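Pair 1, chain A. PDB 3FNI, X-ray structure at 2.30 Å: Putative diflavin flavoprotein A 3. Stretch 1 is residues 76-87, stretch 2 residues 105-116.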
# COMPACT_ATOMS: atom_id res chain seq x y z
N ALA A 76 -1.00 12.67 -6.48
CA ALA A 76 -0.77 11.98 -5.21
C ALA A 76 0.29 10.89 -5.37
O ALA A 76 1.16 10.74 -4.51
CB ALA A 76 -2.08 11.37 -4.71
N LEU A 77 0.21 10.15 -6.46
CA LEU A 77 1.15 9.07 -6.73
C LEU A 77 2.59 9.55 -6.81
O LEU A 77 3.49 8.97 -6.19
CB LEU A 77 0.76 8.37 -8.04
CG LEU A 77 1.37 7.00 -8.28
CD1 LEU A 77 1.14 6.10 -7.07
CD2 LEU A 77 0.75 6.39 -9.53
N SER A 78 2.81 10.62 -7.58
CA SER A 78 4.14 11.22 -7.74
C SER A 78 4.67 11.71 -6.40
O SER A 78 5.86 11.63 -6.11
CB SER A 78 4.08 12.42 -8.69
OG SER A 78 3.76 12.03 -10.00
N THR A 79 3.76 12.23 -5.59
CA THR A 79 4.12 12.75 -4.28
C THR A 79 4.61 11.62 -3.38
O THR A 79 5.55 11.80 -2.61
CB THR A 79 2.91 13.45 -3.63
OG1 THR A 79 2.34 14.37 -4.57
CG2 THR A 79 3.34 14.21 -2.39
N ILE A 80 3.96 10.46 -3.47
CA ILE A 80 4.35 9.32 -2.65
C ILE A 80 5.73 8.81 -3.07
O ILE A 80 6.56 8.47 -2.22
CB ILE A 80 3.31 8.17 -2.76
CG1 ILE A 80 1.96 8.63 -2.18
CG2 ILE A 80 3.80 6.94 -2.01
CD1 ILE A 80 0.84 7.60 -2.34
N LEU A 81 5.96 8.77 -4.38
CA LEU A 81 7.22 8.31 -4.94
C LEU A 81 8.38 9.22 -4.54
O LEU A 81 9.53 8.78 -4.47
CB LEU A 81 7.13 8.25 -6.47
CG LEU A 81 6.27 7.11 -7.05
CD1 LEU A 81 6.08 7.32 -8.54
CD2 LEU A 81 6.94 5.78 -6.76
N GLY A 82 8.08 10.49 -4.28
CA GLY A 82 9.12 11.41 -3.87
C GLY A 82 9.17 11.60 -2.37
O GLY A 82 10.06 12.28 -1.87
N SER A 83 8.23 10.99 -1.64
CA SER A 83 8.18 11.15 -0.19
C SER A 83 8.61 9.92 0.58
O SER A 83 8.75 9.94 1.80
CB SER A 83 6.77 11.53 0.24
OG SER A 83 6.38 12.75 -0.36
N VAL A 84 8.81 8.85 -0.18
CA VAL A 84 9.22 7.57 0.37
C VAL A 84 10.72 7.52 0.57
O VAL A 84 11.46 8.33 -0.00
CB VAL A 84 8.77 6.45 -0.60
CG1 VAL A 84 9.49 5.17 -0.31
CG2 VAL A 84 7.28 6.24 -0.46
N ASN A 85 11.18 6.59 1.40
CA ASN A 85 12.60 6.42 1.65
C ASN A 85 12.97 4.94 1.56
O ASN A 85 12.12 4.06 1.73
CB ASN A 85 13.01 7.05 2.99
CG ASN A 85 12.62 6.22 4.20
OD1 ASN A 85 13.26 5.21 4.50
ND2 ASN A 85 11.58 6.65 4.91
N GLU A 86 14.24 4.68 1.25
CA GLU A 86 14.77 3.33 1.08
C GLU A 86 14.67 2.38 2.27
O GLU A 86 14.78 1.17 2.10
CB GLU A 86 16.23 3.41 0.64
CG GLU A 86 17.09 4.26 1.56
CD GLU A 86 18.57 4.01 1.40
OE1 GLU A 86 19.10 4.18 0.29
OE2 GLU A 86 19.22 3.64 2.40
N LYS A 87 14.47 2.93 3.47
CA LYS A 87 14.39 2.13 4.69
C LYS A 87 13.03 1.48 4.90
O LYS A 87 12.84 0.72 5.85
CB LYS A 87 14.73 3.00 5.91
CG LYS A 87 16.14 3.56 5.91
CD LYS A 87 17.15 2.55 6.44
CE LYS A 87 16.90 2.26 7.92
NZ LYS A 87 17.83 1.24 8.50
N PRO A 105 5.25 -1.73 -13.71
CA PRO A 105 6.00 -0.48 -13.82
C PRO A 105 6.17 0.21 -12.47
O PRO A 105 7.23 0.75 -12.17
CB PRO A 105 5.16 0.34 -14.79
CG PRO A 105 4.63 -0.72 -15.71
CD PRO A 105 4.20 -1.79 -14.75
N LEU A 106 5.13 0.17 -11.66
CA LEU A 106 5.17 0.80 -10.35
C LEU A 106 6.02 -0.02 -9.37
O LEU A 106 6.73 0.53 -8.53
CB LEU A 106 3.76 0.97 -9.80
CG LEU A 106 3.68 1.81 -8.53
CD1 LEU A 106 4.19 3.21 -8.82
CD2 LEU A 106 2.24 1.86 -8.02
N LEU A 107 5.93 -1.34 -9.48
CA LEU A 107 6.69 -2.25 -8.64
C LEU A 107 8.18 -1.95 -8.81
O LEU A 107 8.92 -1.88 -7.83
CB LEU A 107 6.39 -3.69 -9.07
CG LEU A 107 5.95 -4.73 -8.04
CD1 LEU A 107 5.04 -4.12 -7.01
CD2 LEU A 107 5.25 -5.88 -8.77
N SER A 108 8.60 -1.76 -10.06
CA SER A 108 9.99 -1.48 -10.39
C SER A 108 10.45 -0.09 -9.94
O SER A 108 11.63 0.11 -9.63
CB SER A 108 10.22 -1.63 -11.90
OG SER A 108 9.94 -2.95 -12.34
N LYS A 109 9.54 0.86 -9.90
CA LYS A 109 9.91 2.20 -9.46
C LYS A 109 10.28 2.18 -7.98
O LYS A 109 11.21 2.87 -7.57
CB LYS A 109 8.77 3.19 -9.69
CG LYS A 109 8.59 3.56 -11.14
CD LYS A 109 7.63 4.71 -11.29
CE LYS A 109 7.49 5.11 -12.74
NZ LYS A 109 6.75 6.39 -12.89
N PHE A 110 9.58 1.39 -7.18
CA PHE A 110 9.90 1.34 -5.76
C PHE A 110 11.17 0.55 -5.52
O PHE A 110 12.00 0.92 -4.68
CB PHE A 110 8.74 0.73 -4.95
CG PHE A 110 7.59 1.66 -4.74
CD1 PHE A 110 7.71 2.74 -3.86
CD2 PHE A 110 6.39 1.47 -5.42
CE1 PHE A 110 6.63 3.61 -3.66
CE2 PHE A 110 5.32 2.34 -5.24
CZ PHE A 110 5.43 3.41 -4.35
N ARG A 111 11.34 -0.54 -6.26
CA ARG A 111 12.53 -1.35 -6.11
C ARG A 111 13.78 -0.56 -6.50
O ARG A 111 14.84 -0.72 -5.90
CB ARG A 111 12.43 -2.62 -6.97
CG ARG A 111 13.70 -3.44 -6.96
CD ARG A 111 13.48 -4.82 -7.54
NE ARG A 111 12.58 -5.61 -6.72
CZ ARG A 111 12.16 -6.83 -7.02
NH1 ARG A 111 12.56 -7.41 -8.14
NH2 ARG A 111 11.34 -7.47 -6.20
N ASN A 112 13.65 0.30 -7.51
CA ASN A 112 14.78 1.11 -7.96
C ASN A 112 15.15 2.12 -6.89
O ASN A 112 16.31 2.53 -6.79
CB ASN A 112 14.43 1.85 -9.26
CG ASN A 112 15.67 2.28 -10.05
OD1 ASN A 112 16.42 1.43 -10.54
ND2 ASN A 112 15.88 3.59 -10.17
N LEU A 113 14.18 2.52 -6.08
CA LEU A 113 14.43 3.49 -5.03
C LEU A 113 15.04 2.88 -3.78
O LEU A 113 15.37 3.59 -2.83
CB LEU A 113 13.14 4.23 -4.66
CG LEU A 113 12.56 5.15 -5.74
CD1 LEU A 113 11.24 5.74 -5.25
CD2 LEU A 113 13.54 6.25 -6.06
N GLY A 114 15.20 1.56 -3.78
CA GLY A 114 15.79 0.90 -2.63
C GLY A 114 14.84 0.21 -1.67
O GLY A 114 15.28 -0.63 -0.88
N LEU A 115 13.55 0.53 -1.71
CA LEU A 115 12.60 -0.10 -0.80
C LEU A 115 12.59 -1.62 -0.93
O LEU A 115 13.01 -2.17 -1.94
CB LEU A 115 11.18 0.42 -1.04
CG LEU A 115 10.85 1.84 -0.59
CD1 LEU A 115 11.44 2.85 -1.58
CD2 LEU A 115 9.34 1.98 -0.51
N THR A 116 12.10 -2.30 0.10
CA THR A 116 12.03 -3.75 0.04
C THR A 116 10.60 -4.16 -0.29
O THR A 116 9.65 -3.50 0.13
CB THR A 116 12.46 -4.40 1.37
OG1 THR A 116 11.46 -4.17 2.36
CG2 THR A 116 13.77 -3.81 1.86
O HOH W 1 18.52 3.33 -2.50

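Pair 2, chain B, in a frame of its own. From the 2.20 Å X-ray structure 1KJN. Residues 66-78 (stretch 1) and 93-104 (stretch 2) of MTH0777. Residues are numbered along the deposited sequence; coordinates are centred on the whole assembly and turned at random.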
# COMPACT_ATOMS: atom_id res chain seq x y z
N ASP B 66 -8.56 16.21 -1.57
CA ASP B 66 -8.59 16.20 -0.11
C ASP B 66 -10.05 16.11 0.40
O ASP B 66 -10.97 16.61 -0.24
CB ASP B 66 -7.86 17.45 0.41
CG ASP B 66 -8.40 17.95 1.73
OD1 ASP B 66 -9.24 18.88 1.68
OD2 ASP B 66 -8.01 17.43 2.80
N LEU B 67 -10.25 15.46 1.54
CA LEU B 67 -11.60 15.29 2.10
C LEU B 67 -12.44 16.55 2.19
O LEU B 67 -13.56 16.60 1.67
CB LEU B 67 -11.55 14.66 3.49
CG LEU B 67 -11.22 13.17 3.58
CD1 LEU B 67 -10.82 12.83 5.01
CD2 LEU B 67 -12.40 12.36 3.13
N GLU B 68 -11.90 17.59 2.82
CA GLU B 68 -12.63 18.84 2.98
C GLU B 68 -12.89 19.55 1.67
O GLU B 68 -13.98 20.08 1.44
CB GLU B 68 -11.93 19.75 4.00
CG GLU B 68 -11.97 19.14 5.40
CD GLU B 68 -13.40 18.93 5.91
OE1 GLU B 68 -14.17 19.92 5.94
OE2 GLU B 68 -13.77 17.79 6.30
N SER B 69 -11.92 19.51 0.76
CA SER B 69 -12.10 20.14 -0.54
C SER B 69 -13.23 19.43 -1.29
O SER B 69 -14.09 20.09 -1.87
CB SER B 69 -10.81 20.09 -1.35
OG SER B 69 -9.80 20.82 -0.69
N CYS B 70 -13.25 18.10 -1.24
CA CYS B 70 -14.28 17.34 -1.92
C CYS B 70 -15.65 17.68 -1.32
O CYS B 70 -16.61 17.87 -2.05
CB CYS B 70 -14.02 15.84 -1.81
SG CYS B 70 -15.16 14.84 -2.76
N ILE B 71 -15.72 17.70 0.01
CA ILE B 71 -16.95 18.00 0.72
C ILE B 71 -17.46 19.38 0.34
O ILE B 71 -18.66 19.64 0.32
CB ILE B 71 -16.73 17.97 2.27
CG1 ILE B 71 -16.75 16.52 2.77
CG2 ILE B 71 -17.81 18.79 3.00
CD1 ILE B 71 -16.48 16.42 4.25
N ASN B 72 -16.53 20.27 0.02
CA ASN B 72 -16.87 21.63 -0.33
C ASN B 72 -17.30 21.82 -1.78
O ASN B 72 -17.88 22.84 -2.11
CB ASN B 72 -15.69 22.54 -0.02
CG ASN B 72 -16.12 23.85 0.57
OD1 ASN B 72 -16.05 24.90 -0.09
ND2 ASN B 72 -16.62 23.82 1.81
N GLU B 73 -17.04 20.84 -2.64
CA GLU B 73 -17.38 20.95 -4.05
C GLU B 73 -18.46 19.97 -4.50
O GLU B 73 -19.05 20.12 -5.56
CB GLU B 73 -16.11 20.72 -4.89
CG GLU B 73 -15.70 21.88 -5.79
CD GLU B 73 -15.40 23.16 -5.02
OE1 GLU B 73 -14.65 23.11 -4.03
OE2 GLU B 73 -15.92 24.23 -5.43
N LEU B 74 -18.73 18.96 -3.69
CA LEU B 74 -19.68 17.91 -4.04
C LEU B 74 -21.17 18.31 -4.06
O LEU B 74 -21.63 19.08 -3.22
CB LEU B 74 -19.46 16.73 -3.09
CG LEU B 74 -19.85 15.32 -3.53
CD1 LEU B 74 -18.91 14.86 -4.65
CD2 LEU B 74 -19.75 14.37 -2.33
N ALA B 75 -21.90 17.78 -5.03
CA ALA B 75 -23.33 17.98 -5.16
C ALA B 75 -23.94 16.69 -5.70
O ALA B 75 -23.26 15.92 -6.38
CB ALA B 75 -23.63 19.13 -6.10
N GLU B 76 -25.22 16.49 -5.42
CA GLU B 76 -25.93 15.29 -5.89
C GLU B 76 -25.79 15.18 -7.41
O GLU B 76 -25.83 16.18 -8.12
CB GLU B 76 -27.41 15.33 -5.48
CG GLU B 76 -28.25 14.14 -6.04
CD GLU B 76 -29.52 13.83 -5.25
OE1 GLU B 76 -29.66 14.27 -4.09
OE2 GLU B 76 -30.38 13.09 -5.78
N GLY B 77 -25.56 13.96 -7.88
CA GLY B 77 -25.42 13.72 -9.31
C GLY B 77 -23.99 13.72 -9.83
O GLY B 77 -23.75 13.35 -10.98
N ASP B 78 -23.03 14.12 -9.00
CA ASP B 78 -21.63 14.14 -9.47
C ASP B 78 -21.01 12.75 -9.58
O ASP B 78 -19.94 12.59 -10.18
CB ASP B 78 -20.75 15.01 -8.56
CG ASP B 78 -21.08 16.50 -8.64
OD1 ASP B 78 -21.78 16.95 -9.57
OD2 ASP B 78 -20.59 17.24 -7.77
N ALA B 93 -18.47 8.29 9.82
CA ALA B 93 -19.18 9.57 9.75
C ALA B 93 -18.96 10.24 8.40
O ALA B 93 -19.88 10.78 7.82
CB ALA B 93 -18.75 10.51 10.91
N TYR B 94 -17.73 10.19 7.89
CA TYR B 94 -17.45 10.79 6.59
C TYR B 94 -18.29 10.12 5.50
O TYR B 94 -18.87 10.80 4.66
CB TYR B 94 -15.97 10.70 6.23
CG TYR B 94 -15.19 11.96 6.58
CD1 TYR B 94 -14.19 11.94 7.55
CD2 TYR B 94 -15.47 13.17 5.95
CE1 TYR B 94 -13.49 13.10 7.89
CE2 TYR B 94 -14.77 14.33 6.28
CZ TYR B 94 -13.78 14.29 7.25
OH TYR B 94 -13.11 15.44 7.58
N LEU B 95 -18.35 8.79 5.53
CA LEU B 95 -19.12 8.05 4.53
C LEU B 95 -20.59 8.47 4.60
O LEU B 95 -21.24 8.62 3.57
CB LEU B 95 -18.99 6.53 4.73
CG LEU B 95 -19.81 5.69 3.74
CD1 LEU B 95 -19.41 6.06 2.31
CD2 LEU B 95 -19.66 4.19 3.99
N VAL B 96 -21.10 8.67 5.82
CA VAL B 96 -22.50 9.08 6.01
C VAL B 96 -22.72 10.43 5.34
O VAL B 96 -23.65 10.59 4.54
CB VAL B 96 -22.86 9.18 7.53
CG1 VAL B 96 -24.27 9.80 7.72
CG2 VAL B 96 -22.82 7.80 8.17
N THR B 97 -21.80 11.35 5.58
CA THR B 97 -21.90 12.69 5.01
C THR B 97 -21.88 12.62 3.49
O THR B 97 -22.74 13.19 2.83
CB THR B 97 -20.77 13.62 5.50
OG1 THR B 97 -20.81 13.72 6.94
CG2 THR B 97 -20.93 15.00 4.90
N PHE B 98 -20.90 11.91 2.93
CA PHE B 98 -20.81 11.81 1.49
C PHE B 98 -22.03 11.14 0.87
O PHE B 98 -22.45 11.50 -0.22
CB PHE B 98 -19.54 11.05 1.08
CG PHE B 98 -18.28 11.88 1.16
CD1 PHE B 98 -18.06 12.93 0.27
CD2 PHE B 98 -17.29 11.59 2.10
CE1 PHE B 98 -16.87 13.67 0.32
CE2 PHE B 98 -16.10 12.32 2.16
CZ PHE B 98 -15.89 13.36 1.27
N ALA B 99 -22.59 10.18 1.57
CA ALA B 99 -23.76 9.46 1.06
C ALA B 99 -25.00 10.33 1.06
O ALA B 99 -25.81 10.23 0.15
CB ALA B 99 -23.99 8.19 1.86
N GLY B 100 -25.14 11.20 2.06
CA GLY B 100 -26.30 12.08 2.15
C GLY B 100 -26.33 13.07 1.01
O GLY B 100 -27.40 13.42 0.50
N ILE B 101 -25.15 13.49 0.58
CA ILE B 101 -25.00 14.42 -0.51
C ILE B 101 -25.20 13.76 -1.88
O ILE B 101 -25.89 14.30 -2.75
CB ILE B 101 -23.59 15.04 -0.49
CG1 ILE B 101 -23.43 15.93 0.75
CG2 ILE B 101 -23.31 15.79 -1.81
CD1 ILE B 101 -22.00 16.44 0.96
N LEU B 102 -24.58 12.60 -2.08
CA LEU B 102 -24.67 11.90 -3.37
C LEU B 102 -25.94 11.10 -3.63
O LEU B 102 -26.33 10.95 -4.79
CB LEU B 102 -23.43 11.03 -3.60
CG LEU B 102 -22.18 11.86 -3.87
CD1 LEU B 102 -20.92 10.97 -3.75
CD2 LEU B 102 -22.27 12.51 -5.23
N ASN B 103 -26.55 10.55 -2.58
CA ASN B 103 -27.81 9.79 -2.72
C ASN B 103 -27.74 8.79 -3.89
O ASN B 103 -28.63 8.74 -4.74
CB ASN B 103 -28.97 10.79 -2.93
CG ASN B 103 -30.34 10.12 -3.00
OD1 ASN B 103 -30.63 9.18 -2.26
ND2 ASN B 103 -31.21 10.64 -3.87
N THR B 104 -26.68 7.98 -3.92
CA THR B 104 -26.50 7.02 -5.00
C THR B 104 -26.16 5.63 -4.47
O THR B 104 -26.23 5.39 -3.26
CB THR B 104 -25.40 7.49 -5.94
OG1 THR B 104 -25.40 6.68 -7.13
CG2 THR B 104 -24.03 7.40 -5.26
O HOH W 2 -28.91 10.94 -7.30
O HOH W 3 -25.02 11.36 -7.11

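Two helices lie side by side at a closest axial approach of 11.0 Å in both pairs, with N-to-C directions differing by 26° in pair 1 and 22° in pair 2; N, CA and C of 14 central residues superpose with an RMSD of 0.8 Å. In each, the first helix gives way to an extended segment that draws close to the end of the second, so that Glu86(A) CA lies 4.5 Å from Leu115(A) CA and Glu76(B) CA 4.4 Å from Leu102(B) CA.

The common centre is a phenylalanine, Phe110(A) matching Phe98(B), both in chi1 m. The matched Leu81(A) and Ile71(B) meet it differently. Leu81(A) CD2 sits over a ring face, 3.7 Å from Phe110(A) CZ, in a CH-pi contact, whereas Ile71(B) CG1 approaches Phe98(B) CZ obliquely at 3.6 Å. One turn on, Val84(A) and Leu74(B) point toward the second stretch and pack at the ring edge: Val84(A) CG2 is 4.2 Å from Phe110(A) CE1, and the longer Leu74(B) brings CD2 to 3.4 Å from Phe98(B) CD1. Each also reaches the matched leucine beyond, Val84(A) CG1 at a tight 3.2 Å from Leu115(A) CD2, Leu74(B) CD2 at 3.8 Å from Leu102(B) CG.

The aliphatic Leu106(A) matches the aromatic Tyr94(B). Leu106(A) CD1 is 4.3 Å from Leu81(A) CD2, a loose apolar contact. The tyrosine ring takes Leu67(B) CD1 over one face in a CH-pi contact and Ile71(B) CD1 at its edge, 3.4 Å from Tyr94(B) CE2, while Tyr94(B) OH donates to Glu68(B) OE2 at 2.8 Å. Ser78(A), matched to Glu68(B), does not contact the second stretch. Pair 2 buries 702 Å² against 503 Å² in pair 1.

The matched glutamates serve the far end in different ways. No direct hydrogen bond crosses pair 1; instead water 1 donates to Glu86(A) OE1 (3.0 Å) and Leu113(A) O (3.2 Å). Glu76(B) OE2 accepts directly from Asn103(B) ND2 at 3.2 Å, and water 3 links Gly77(B) N (2.8 Å) to Leu102(B) O (2.7 Å).

The helix ends differ too. Gly114(A), which has no matched residue, closes a Schellman motif with positive phi; a CB there would clash with Glu86(A) CB. In pair 2 Leu102(B), matched to Leu115(A), is still helical, and positive phi comes at Asn103(B), whose side chain points toward the first stretch and makes the bond to Glu76(B).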